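Long-range contacts in peptidoglycan recognition protein-LC isoform LCx (Drosophila melanogaster, PDB 2F2L), which binds a disaccharide-tetrapeptide peptidoglycan fragment containing meso-diaminopimelate, probably as an innate immune receptor for bacteria: residues Met17-Gln22 against Tyr92-Ile97; Arg80-Val85 against Leu128-Thr133. All blocks are in the same frame, centred on the assembly; numbering follows the deposited sequence.

Contact 1: residues Met17-Gln22 against Tyr92-Ile97; sequences MLDAQQ and YNRGSI. With MLD (glcnac(beta1-4)-murnac(1,6-anhydro)-L-ala-gamma-D-glu-meso-a2pm-D-ala), chain G.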
loop_
_atom_site.group_PDB
_atom_site.type_symbol
_atom_site.label_atom_id
_atom_site.label_comp_id
_atom_site.label_asym_id
_atom_site.label_seq_id
_atom_site.Cartn_x
_atom_site.Cartn_y
_atom_site.Cartn_z
ATOM N N MET B 17 21.335 -0.475 -16.444
ATOM C CA MET B 17 20.779 -0.712 -17.766
ATOM C C MET B 17 19.778 -1.859 -17.705
ATOM O O MET B 17 20.072 -2.913 -17.142
ATOM C CB MET B 17 21.918 -1.054 -18.729
ATOM C CG MET B 17 21.554 -1.004 -20.199
ATOM S SD MET B 17 22.952 -1.502 -21.235
ATOM C CE MET B 17 24.301 -0.509 -20.572
ATOM N N LEU B 18 18.592 -1.647 -18.269
ATOM C CA LEU B 18 17.553 -2.672 -18.259
ATOM C C LEU B 18 17.654 -3.546 -19.497
ATOM O O LEU B 18 18.213 -3.134 -20.513
ATOM C CB LEU B 18 16.163 -2.031 -18.153
ATOM C CG LEU B 18 15.963 -1.099 -16.950
ATOM C CD1 LEU B 18 14.563 -0.530 -16.921
ATOM C CD2 LEU B 18 16.276 -1.818 -15.630
ATOM N N ASP B 19 17.125 -4.763 -19.389
ATOM C CA ASP B 19 17.052 -5.696 -20.508
ATOM C C ASP B 19 16.063 -5.191 -21.551
ATOM O O ASP B 19 14.966 -4.739 -21.215
ATOM C CB ASP B 19 16.591 -7.088 -20.042
ATOM C CG ASP B 19 17.628 -7.820 -19.208
ATOM O OD1 ASP B 19 18.817 -7.437 -19.213
ATOM O OD2 ASP B 19 17.238 -8.804 -18.547
ATOM N N ALA B 20 16.458 -5.295 -22.815
ATOM C CA ALA B 20 15.625 -4.896 -23.933
ATOM C C ALA B 20 14.688 -6.029 -24.364
ATOM O O ALA B 20 15.016 -7.211 -24.239
ATOM C CB ALA B 20 16.490 -4.468 -25.091
ATOM N N GLN B 21 13.517 -5.648 -24.867
ATOM C CA GLN B 21 12.531 -6.597 -25.367
ATOM C C GLN B 21 12.756 -6.848 -26.839
ATOM O O GLN B 21 13.228 -5.965 -27.548
ATOM C CB GLN B 21 11.125 -6.024 -25.214
ATOM C CG GLN B 21 10.738 -5.644 -23.814
ATOM C CD GLN B 21 9.658 -6.538 -23.241
ATOM O OE1 GLN B 21 9.638 -7.746 -23.468
ATOM N NE2 GLN B 21 8.751 -5.941 -22.493
ATOM N N GLN B 22 12.406 -8.052 -27.290
ATOM C CA GLN B 22 12.232 -8.326 -28.717
ATOM C C GLN B 22 10.881 -7.744 -29.119
ATOM O O GLN B 22 9.840 -8.063 -28.511
ATOM C CB GLN B 22 12.286 -9.829 -29.017
ATOM C CG GLN B 22 12.105 -10.175 -30.509
ATOM C CD GLN B 22 13.031 -11.285 -31.006
ATOM O OE1 GLN B 22 13.711 -11.950 -30.219
ATOM N NE2 GLN B 22 13.069 -11.481 -32.323
ATOM N N TYR B 92 6.159 -13.399 -16.589
ATOM C CA TYR B 92 5.575 -12.877 -17.824
ATOM C C TYR B 92 6.056 -11.498 -18.216
ATOM O O TYR B 92 5.455 -10.862 -19.089
ATOM C CB TYR B 92 4.055 -12.879 -17.708
ATOM C CG TYR B 92 3.513 -14.267 -17.562
ATOM C CD1 TYR B 92 3.311 -15.079 -18.673
ATOM C CD2 TYR B 92 3.240 -14.785 -16.303
ATOM C CE1 TYR B 92 2.827 -16.379 -18.526
ATOM C CE2 TYR B 92 2.765 -16.058 -16.146
ATOM C CZ TYR B 92 2.560 -16.860 -17.253
ATOM O OH TYR B 92 2.077 -18.131 -17.051
ATOM N N ASN B 93 7.124 -11.020 -17.596
ATOM C CA ASN B 93 7.609 -9.678 -17.885
ATOM C C ASN B 93 8.259 -9.610 -19.268
ATOM O O ASN B 93 8.020 -8.670 -20.031
ATOM C CB ASN B 93 8.595 -9.213 -16.813
ATOM C CG ASN B 93 7.923 -8.948 -15.484
ATOM O OD1 ASN B 93 6.908 -8.253 -15.416
ATOM N ND2 ASN B 93 8.483 -9.501 -14.418
ATOM N N ARG B 94 9.083 -10.608 -19.570
ATOM C CA ARG B 94 9.689 -10.736 -20.882
ATOM C C ARG B 94 8.600 -11.036 -21.911
ATOM O O ARG B 94 7.856 -11.999 -21.778
ATOM C CB ARG B 94 10.742 -11.842 -20.859
ATOM C CG ARG B 94 11.347 -12.174 -22.187
ATOM C CD ARG B 94 12.531 -11.293 -22.514
ATOM N NE ARG B 94 13.704 -11.572 -21.682
ATOM C CZ ARG B 94 14.877 -10.954 -21.807
ATOM N NH1 ARG B 94 15.060 -10.019 -22.736
ATOM N NH2 ARG B 94 15.875 -11.275 -20.997
ATOM N N GLY B 95 8.500 -10.194 -22.931
ATOM C CA GLY B 95 7.498 -10.381 -23.988
ATOM C C GLY B 95 6.122 -9.832 -23.659
ATOM O O GLY B 95 5.133 -10.151 -24.326
ATOM N N SER B 96 6.047 -8.980 -22.647
ATOM C CA SER B 96 4.805 -8.303 -22.352
ATOM C C SER B 96 5.008 -6.827 -22.036
ATOM O O SER B 96 6.128 -6.375 -21.737
ATOM C CB SER B 96 4.101 -9.024 -21.210
ATOM O OG SER B 96 4.752 -8.817 -19.974
ATOM N N ILE B 97 3.917 -6.079 -22.159
ATOM C CA ILE B 97 3.836 -4.681 -21.737
ATOM C C ILE B 97 2.870 -4.628 -20.543
ATOM O O ILE B 97 1.723 -5.080 -20.640
ATOM C CB ILE B 97 3.319 -3.788 -22.891
ATOM C CG1 ILE B 97 4.394 -3.636 -23.969
ATOM C CG2 ILE B 97 2.887 -2.431 -22.399
ATOM C CD1 ILE B 97 5.657 -2.908 -23.512
HETATM C CAA MLD G . -6.043 -4.898 -4.257
HETATM C CAB MLD G . -4.916 -5.737 -4.840
HETATM O OAC MLD G . -4.703 -5.745 -6.045
HETATM N N2 MLD G . -4.214 -6.425 -3.944
HETATM C C2 MLD G . -3.115 -7.323 -4.279
HETATM C C3 MLD G . -3.413 -8.663 -3.601
HETATM O O3 MLD G . -4.657 -9.240 -4.044
HETATM C C4 MLD G . -2.239 -9.626 -3.756
HETATM O O4 MLD G . -2.517 -10.753 -2.945
HETATM C C5 MLD G . -0.957 -8.952 -3.256
HETATM C C6 MLD G . 0.344 -9.750 -3.460
HETATM O O6 MLD G . 1.408 -9.078 -2.725
HETATM O O5 MLD G . -0.770 -7.765 -4.023
HETATM C C1 MLD G . -1.794 -6.775 -3.770
HETATM O O1 MLD G . -1.480 -5.617 -4.499
HETATM C CA4 MLD G . -0.353 -4.910 -3.929
HETATM C CA5 MLD G . -0.622 -4.138 -2.637
HETATM O OA5 MLD G . -0.381 -2.694 -2.739
HETATM C CA6 MLD G . 0.536 -4.568 -1.804
HETATM O OA6 MLD G . 1.595 -3.736 -2.235
HETATM C CA1 MLD G . 1.019 -2.685 -3.065
HETATM C CA2 MLD G . 1.218 -3.080 -4.537
HETATM N NAD MLD G . 1.278 -1.862 -5.374
HETATM C CAE MLD G . 2.293 -1.592 -6.175
HETATM C CAF MLD G . 2.162 -0.286 -6.932
HETATM O OAG MLD G . 3.269 -2.327 -6.331
HETATM C CA3 MLD G . 0.070 -3.955 -5.035
HETATM O OAH MLD G . 0.455 -4.756 -6.207
HETATM C CAI MLD G . 0.013 -4.210 -7.473
HETATM C CAJ MLD G . -1.348 -4.724 -7.884
HETATM C CAL MLD G . 1.029 -4.596 -8.569
HETATM O OAM MLD G . 0.764 -4.268 -9.720
HETATM N N MLD G . 2.142 -5.242 -8.224
HETATM C CA MLD G . 3.196 -5.626 -9.172
HETATM C CB MLD G . 4.163 -4.439 -9.225
HETATM C C MLD G . 3.926 -6.841 -8.572
HETATM O O MLD G . 4.358 -6.794 -7.417
HETATM N NAN MLD G . 4.007 -7.895 -9.379
HETATM C CAO MLD G . 4.652 -9.175 -9.044
HETATM C CAP MLD G . 3.731 -10.384 -9.408
HETATM O OBA MLD G . 4.303 -11.470 -9.540
HETATM O OAQ MLD G . 2.500 -10.217 -9.584
HETATM C CBB MLD G . 5.885 -9.350 -9.924
HETATM C CBC MLD G . 7.026 -8.392 -9.629
HETATM C CBD MLD G . 8.220 -8.752 -10.532
HETATM O OBE MLD G . 8.062 -9.329 -11.609
HETATM N NBF MLD G . 9.400 -8.403 -10.066
HETATM C CBG MLD G . 10.640 -8.672 -10.805
HETATM C CBH MLD G . 10.907 -10.190 -10.844
HETATM O OBI MLD G . 10.769 -10.884 -9.838
HETATM N NBJ MLD G . 11.247 -10.672 -12.037
HETATM C CBK MLD G . 11.569 -12.095 -12.291
HETATM C CBL MLD G . 12.970 -12.165 -12.909
HETATM C CBM MLD G . 10.587 -12.797 -13.254
HETATM O OBO MLD G . 9.954 -12.091 -14.082
HETATM O OBN MLD G . 10.512 -14.046 -13.147
HETATM C CBP MLD G . 11.786 -7.897 -10.132
HETATM C CBQ MLD G . 13.026 -7.798 -11.039
HETATM C CBR MLD G . 14.094 -6.895 -10.417
HETATM C CBS MLD G . 15.068 -6.318 -11.446
HETATM C CBT MLD G . 14.357 -5.236 -12.270
HETATM O OBV MLD G . 14.137 -4.156 -11.697
HETATM O OBU MLD G . 14.057 -5.508 -13.450
HETATM N NBW MLD G . 15.549 -7.388 -12.329
HETATM O O HOH W 1 13.117 -10.281 -25.346
#

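Contact 2: residues Arg80-Val85 against Leu128-Thr133; sequences RGWDYV and LKKLTT. With MLD (glcnac(beta1-4)-murnac(1,6-anhydro)-L-ala-gamma-D-glu-meso-a2pm-D-ala), chain G.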
loop_
_atom_site.group_PDB
_atom_site.type_symbol
_atom_site.label_atom_id
_atom_site.label_comp_id
_atom_site.label_asym_id
_atom_site.label_seq_id
_atom_site.Cartn_x
_atom_site.Cartn_y
_atom_site.Cartn_z
ATOM N N ARG B 80 8.996 2.116 -17.617
ATOM C CA ARG B 80 10.099 1.607 -18.423
ATOM C C ARG B 80 9.907 1.823 -19.929
ATOM O O ARG B 80 10.859 1.653 -20.691
ATOM C CB ARG B 80 10.338 0.134 -18.111
ATOM C CG ARG B 80 10.739 -0.077 -16.678
ATOM C CD ARG B 80 10.977 -1.525 -16.339
ATOM N NE ARG B 80 11.177 -1.683 -14.893
ATOM C CZ ARG B 80 11.915 -2.620 -14.294
ATOM N NH1 ARG B 80 12.593 -3.530 -14.983
ATOM N NH2 ARG B 80 11.987 -2.627 -12.971
ATOM N N GLY B 81 8.690 2.197 -20.349
ATOM C CA GLY B 81 8.364 2.373 -21.778
ATOM C C GLY B 81 8.202 1.063 -22.544
ATOM O O GLY B 81 8.174 -0.012 -21.939
ATOM N N TRP B 82 8.120 1.162 -23.879
ATOM C CA TRP B 82 7.870 -0.003 -24.764
ATOM C C TRP B 82 9.030 -0.999 -24.889
ATOM O O TRP B 82 8.796 -2.192 -25.138
ATOM C CB TRP B 82 7.539 0.448 -26.204
ATOM C CG TRP B 82 6.326 1.309 -26.350
ATOM C CD1 TRP B 82 6.295 2.640 -26.654
ATOM C CD2 TRP B 82 4.967 0.897 -26.228
ATOM N NE1 TRP B 82 4.997 3.081 -26.723
ATOM C CE2 TRP B 82 4.162 2.033 -26.446
ATOM C CE3 TRP B 82 4.344 -0.326 -25.942
ATOM C CZ2 TRP B 82 2.764 1.985 -26.388
ATOM C CZ3 TRP B 82 2.943 -0.362 -25.873
ATOM C CH2 TRP B 82 2.182 0.780 -26.100
ATOM N N ASP B 83 10.264 -0.499 -24.774
ATOM C CA ASP B 83 11.457 -1.223 -25.217
ATOM C C ASP B 83 12.175 -2.054 -24.154
ATOM O O ASP B 83 13.144 -2.730 -24.481
ATOM C CB ASP B 83 12.483 -0.229 -25.788
ATOM C CG ASP B 83 11.990 0.490 -27.036
ATOM O OD1 ASP B 83 10.894 0.198 -27.537
ATOM O OD2 ASP B 83 12.734 1.351 -27.538
ATOM N N TYR B 84 11.732 -1.999 -22.898
ATOM C CA TYR B 84 12.436 -2.698 -21.827
ATOM C C TYR B 84 11.540 -3.620 -21.039
ATOM O O TYR B 84 10.346 -3.382 -20.903
ATOM C CB TYR B 84 13.124 -1.705 -20.880
ATOM C CG TYR B 84 14.148 -0.897 -21.605
ATOM C CD1 TYR B 84 15.395 -1.438 -21.915
ATOM C CD2 TYR B 84 13.857 0.385 -22.039
ATOM C CE1 TYR B 84 16.336 -0.699 -22.615
ATOM C CE2 TYR B 84 14.780 1.124 -22.736
ATOM C CZ TYR B 84 16.013 0.580 -23.017
ATOM O OH TYR B 84 16.908 1.339 -23.707
ATOM N N VAL B 85 12.157 -4.663 -20.504
ATOM C CA VAL B 85 11.467 -5.683 -19.731
ATOM C C VAL B 85 11.113 -5.092 -18.363
ATOM O O VAL B 85 11.969 -4.535 -17.690
ATOM C CB VAL B 85 12.343 -6.930 -19.541
ATOM C CG1 VAL B 85 11.604 -7.981 -18.737
ATOM C CG2 VAL B 85 12.809 -7.503 -20.906
ATOM N N LEU B 128 2.950 2.035 -33.735
ATOM C CA LEU B 128 4.407 2.156 -33.731
ATOM C C LEU B 128 5.103 0.804 -33.877
ATOM O O LEU B 128 6.326 0.742 -33.861
ATOM C CB LEU B 128 4.879 2.816 -32.432
ATOM C CG LEU B 128 4.359 4.222 -32.130
ATOM C CD1 LEU B 128 4.809 4.632 -30.730
ATOM C CD2 LEU B 128 4.829 5.216 -33.173
ATOM N N LYS B 129 4.334 -0.280 -33.991
ATOM C CA LYS B 129 4.904 -1.628 -34.071
ATOM C C LYS B 129 5.608 -2.087 -32.790
ATOM O O LYS B 129 6.493 -2.944 -32.842
ATOM C CB LYS B 129 5.883 -1.739 -35.247
ATOM C CG LYS B 129 5.298 -2.335 -36.479
ATOM C CD LYS B 129 4.334 -1.409 -37.172
ATOM C CE LYS B 129 4.262 -1.736 -38.654
ATOM N NZ LYS B 129 2.859 -1.644 -39.133
ATOM N N LYS B 130 5.226 -1.522 -31.646
ATOM C CA LYS B 130 5.727 -2.011 -30.370
ATOM C C LYS B 130 4.913 -3.224 -29.973
ATOM O O LYS B 130 5.428 -4.134 -29.317
ATOM C CB LYS B 130 5.652 -0.939 -29.283
ATOM C CG LYS B 130 6.384 0.352 -29.627
ATOM C CD LYS B 130 7.899 0.154 -29.793
ATOM C CE LYS B 130 8.591 1.492 -29.976
ATOM N NZ LYS B 130 10.072 1.429 -29.745
ATOM N N LEU B 131 3.642 -3.224 -30.385
ATOM C CA LEU B 131 2.726 -4.331 -30.154
ATOM C C LEU B 131 2.306 -4.948 -31.483
ATOM O O LEU B 131 2.127 -4.247 -32.454
ATOM C CB LEU B 131 1.456 -3.845 -29.442
ATOM C CG LEU B 131 1.528 -3.346 -28.000
ATOM C CD1 LEU B 131 0.156 -2.768 -27.577
ATOM C CD2 LEU B 131 1.942 -4.458 -27.078
ATOM N N THR B 132 2.103 -6.259 -31.498
ATOM C CA THR B 132 1.518 -6.919 -32.646
ATOM C C THR B 132 0.091 -6.417 -32.868
ATOM O O THR B 132 -0.575 -5.947 -31.929
ATOM C CB THR B 132 1.439 -8.426 -32.446
ATOM O OG1 THR B 132 0.747 -8.696 -31.219
ATOM C CG2 THR B 132 2.830 -9.049 -32.407
ATOM N N THR B 133 -0.357 -6.534 -34.116
ATOM C CA THR B 133 -1.722 -6.215 -34.516
ATOM C C THR B 133 -2.737 -7.096 -33.771
ATOM O O THR B 133 -3.828 -6.635 -33.436
ATOM C CB THR B 133 -1.881 -6.388 -36.059
ATOM O OG1 THR B 133 -1.075 -5.408 -36.738
ATOM C CG2 THR B 133 -3.326 -6.230 -36.491
HETATM C CAA MLD G . -6.043 -4.898 -4.257
HETATM C CAB MLD G . -4.916 -5.737 -4.840
HETATM O OAC MLD G . -4.703 -5.745 -6.045
HETATM N N2 MLD G . -4.214 -6.425 -3.944
HETATM C C2 MLD G . -3.115 -7.323 -4.279
HETATM C C3 MLD G . -3.413 -8.663 -3.601
HETATM O O3 MLD G . -4.657 -9.240 -4.044
HETATM C C4 MLD G . -2.239 -9.626 -3.756
HETATM O O4 MLD G . -2.517 -10.753 -2.945
HETATM C C5 MLD G . -0.957 -8.952 -3.256
HETATM C C6 MLD G . 0.344 -9.750 -3.460
HETATM O O6 MLD G . 1.408 -9.078 -2.725
HETATM O O5 MLD G . -0.770 -7.765 -4.023
HETATM C C1 MLD G . -1.794 -6.775 -3.770
HETATM O O1 MLD G . -1.480 -5.617 -4.499
HETATM C CA4 MLD G . -0.353 -4.910 -3.929
HETATM C CA5 MLD G . -0.622 -4.138 -2.637
HETATM O OA5 MLD G . -0.381 -2.694 -2.739
HETATM C CA6 MLD G . 0.536 -4.568 -1.804
HETATM O OA6 MLD G . 1.595 -3.736 -2.235
HETATM C CA1 MLD G . 1.019 -2.685 -3.065
HETATM C CA2 MLD G . 1.218 -3.080 -4.537
HETATM N NAD MLD G . 1.278 -1.862 -5.374
HETATM C CAE MLD G . 2.293 -1.592 -6.175
HETATM C CAF MLD G . 2.162 -0.286 -6.932
HETATM O OAG MLD G . 3.269 -2.327 -6.331
HETATM C CA3 MLD G . 0.070 -3.955 -5.035
HETATM O OAH MLD G . 0.455 -4.756 -6.207
HETATM C CAI MLD G . 0.013 -4.210 -7.473
HETATM C CAJ MLD G . -1.348 -4.724 -7.884
HETATM C CAL MLD G . 1.029 -4.596 -8.569
HETATM O OAM MLD G . 0.764 -4.268 -9.720
HETATM N N MLD G . 2.142 -5.242 -8.224
HETATM C CA MLD G . 3.196 -5.626 -9.172
HETATM C CB MLD G . 4.163 -4.439 -9.225
HETATM C C MLD G . 3.926 -6.841 -8.572
HETATM O O MLD G . 4.358 -6.794 -7.417
HETATM N NAN MLD G . 4.007 -7.895 -9.379
HETATM C CAO MLD G . 4.652 -9.175 -9.044
HETATM C CAP MLD G . 3.731 -10.384 -9.408
HETATM O OBA MLD G . 4.303 -11.470 -9.540
HETATM O OAQ MLD G . 2.500 -10.217 -9.584
HETATM C CBB MLD G . 5.885 -9.350 -9.924
HETATM C CBC MLD G . 7.026 -8.392 -9.629
HETATM C CBD MLD G . 8.220 -8.752 -10.532
HETATM O OBE MLD G . 8.062 -9.329 -11.609
HETATM N NBF MLD G . 9.400 -8.403 -10.066
HETATM C CBG MLD G . 10.640 -8.672 -10.805
HETATM C CBH MLD G . 10.907 -10.190 -10.844
HETATM O OBI MLD G . 10.769 -10.884 -9.838
HETATM N NBJ MLD G . 11.247 -10.672 -12.037
HETATM C CBK MLD G . 11.569 -12.095 -12.291
HETATM C CBL MLD G . 12.970 -12.165 -12.909
HETATM C CBM MLD G . 10.587 -12.797 -13.254
HETATM O OBO MLD G . 9.954 -12.091 -14.082
HETATM O OBN MLD G . 10.512 -14.046 -13.147
HETATM C CBP MLD G . 11.786 -7.897 -10.132
HETATM C CBQ MLD G . 13.026 -7.798 -11.039
HETATM C CBR MLD G . 14.094 -6.895 -10.417
HETATM C CBS MLD G . 15.068 -6.318 -11.446
HETATM C CBT MLD G . 14.357 -5.236 -12.270
HETATM O OBV MLD G . 14.137 -4.156 -11.697
HETATM O OBU MLD G . 14.057 -5.508 -13.450
HETATM N NBW MLD G . 15.549 -7.388 -12.329
#

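Contact 1: residues Met17-Gln22 against Tyr92-Ile97
Gln21 sets its CG anti to its own carbonyl carbon and then bends at chi2 (-112°), which swings CD toward the backbone of Gly95 and Ser96. Both ends of the amide are used there. Gln21 OE1 accepts from Gly95 N (2.8 Å), the donor lying in the carbonyl plane, and Gln21 NE2 donates to Ser96 O (2.8 Å), tilted somewhat out of that acceptor's plane. Two bonds to different ends fix which way round the amide sits. The backbone they grip is a type II beta turn, Asn93 to Ser96, with Gly95 at its third position, where the positive phi (84°) suits glycine.

Arg94 sets CG anti to its backbone N (chi1 174°); bends at chi2 and chi3 then turn the guanidinium toward 17-22. Arg94 NH2 stands 3.7 Å from Asp19 OD2, a long salt bridge that is electrostatic alone, the carboxylate oxygen sitting off the plane in which Arg94 directs its N-H groups. One water accepts from both Arg94 NH1 and Gln22 N. Within the turn, Asn93 ND2 donates to MLD OBE (2.8 Å) and OBO (3.0 Å), the D-Glu gamma-carbonyl and the terminal D-Ala carboxylate; His88 N and Thr89 N hold Asn93 OD1. The turn runs straight into strand 97-101, where Ile97 pairs with Arg27 and Val29 of strand 25-32, the strand that follows the Gln21 loop.

Contact 2: residues Arg80-Val85 against Leu128-Thr133
Lys130 lays its aliphatic stem over one face of the Trp82 indole. With CG anti to the carbonyl carbon and the chain bent at chi2 (-63°), Lys130 CD lies against Trp82 CB, and Lys130 CB stands over the indole nearer its edge than its middle. Lys130 CG makes a CH-pi contact, 3.7 Å from the centroid of the five-membered ring of Trp82 and 23° off its normal. The stem then extends, and Lys130 NZ reaches Asp83 OD1 at 2.7 Å in a salt bridge that uses the syn lone pair. Trp82 CZ3 meets Leu131 CG at 3.9 Å, the two side chains roughly perpendicular. At Lys129 a Schellman motif ends helix 112-127, and the chain goes on to the short strand around 131-132; Trp82 also touches Leu121 of the helix and Ile97 of sheet strand 97-101. At the other end of 80-85, Arg80 runs straight out from CG to NE and presents its guanidinium edge to the ligand. Arg80 NH1 donates to MLD OBU (2.9 Å) and Arg80 NH2 to MLD OBV (2.9 Å), a two-pronged grip on the diaminopimelate carboxylate. Carbonyls also fix the guanidinium: Arg80 NH1 donates to Val85 O (3.0 Å), NE to Ile64 O and NH2 to His63 O.

The two contacts interlock along the chain, in the order 17-22, 80-85, 92-97, 128-133, and their centres lie about 9 Å apart on the same side of the domain. They join directly: the backbone of 17-22 runs beside that of 80-85, with probable hydrogen bonds from Val85 N to Asp19 O (2.9 Å) and from Gln21 N to Asp83 O (3.0 Å). Segments 80-85 and 92-97 belong to one long loop between strands 76-78 and 97-101 of the mixed sheet. That loop supplies Arg80 and Asn93, which take hold of the peptide stem, while contact 2 ties its early part to the chain just after helix 112-127.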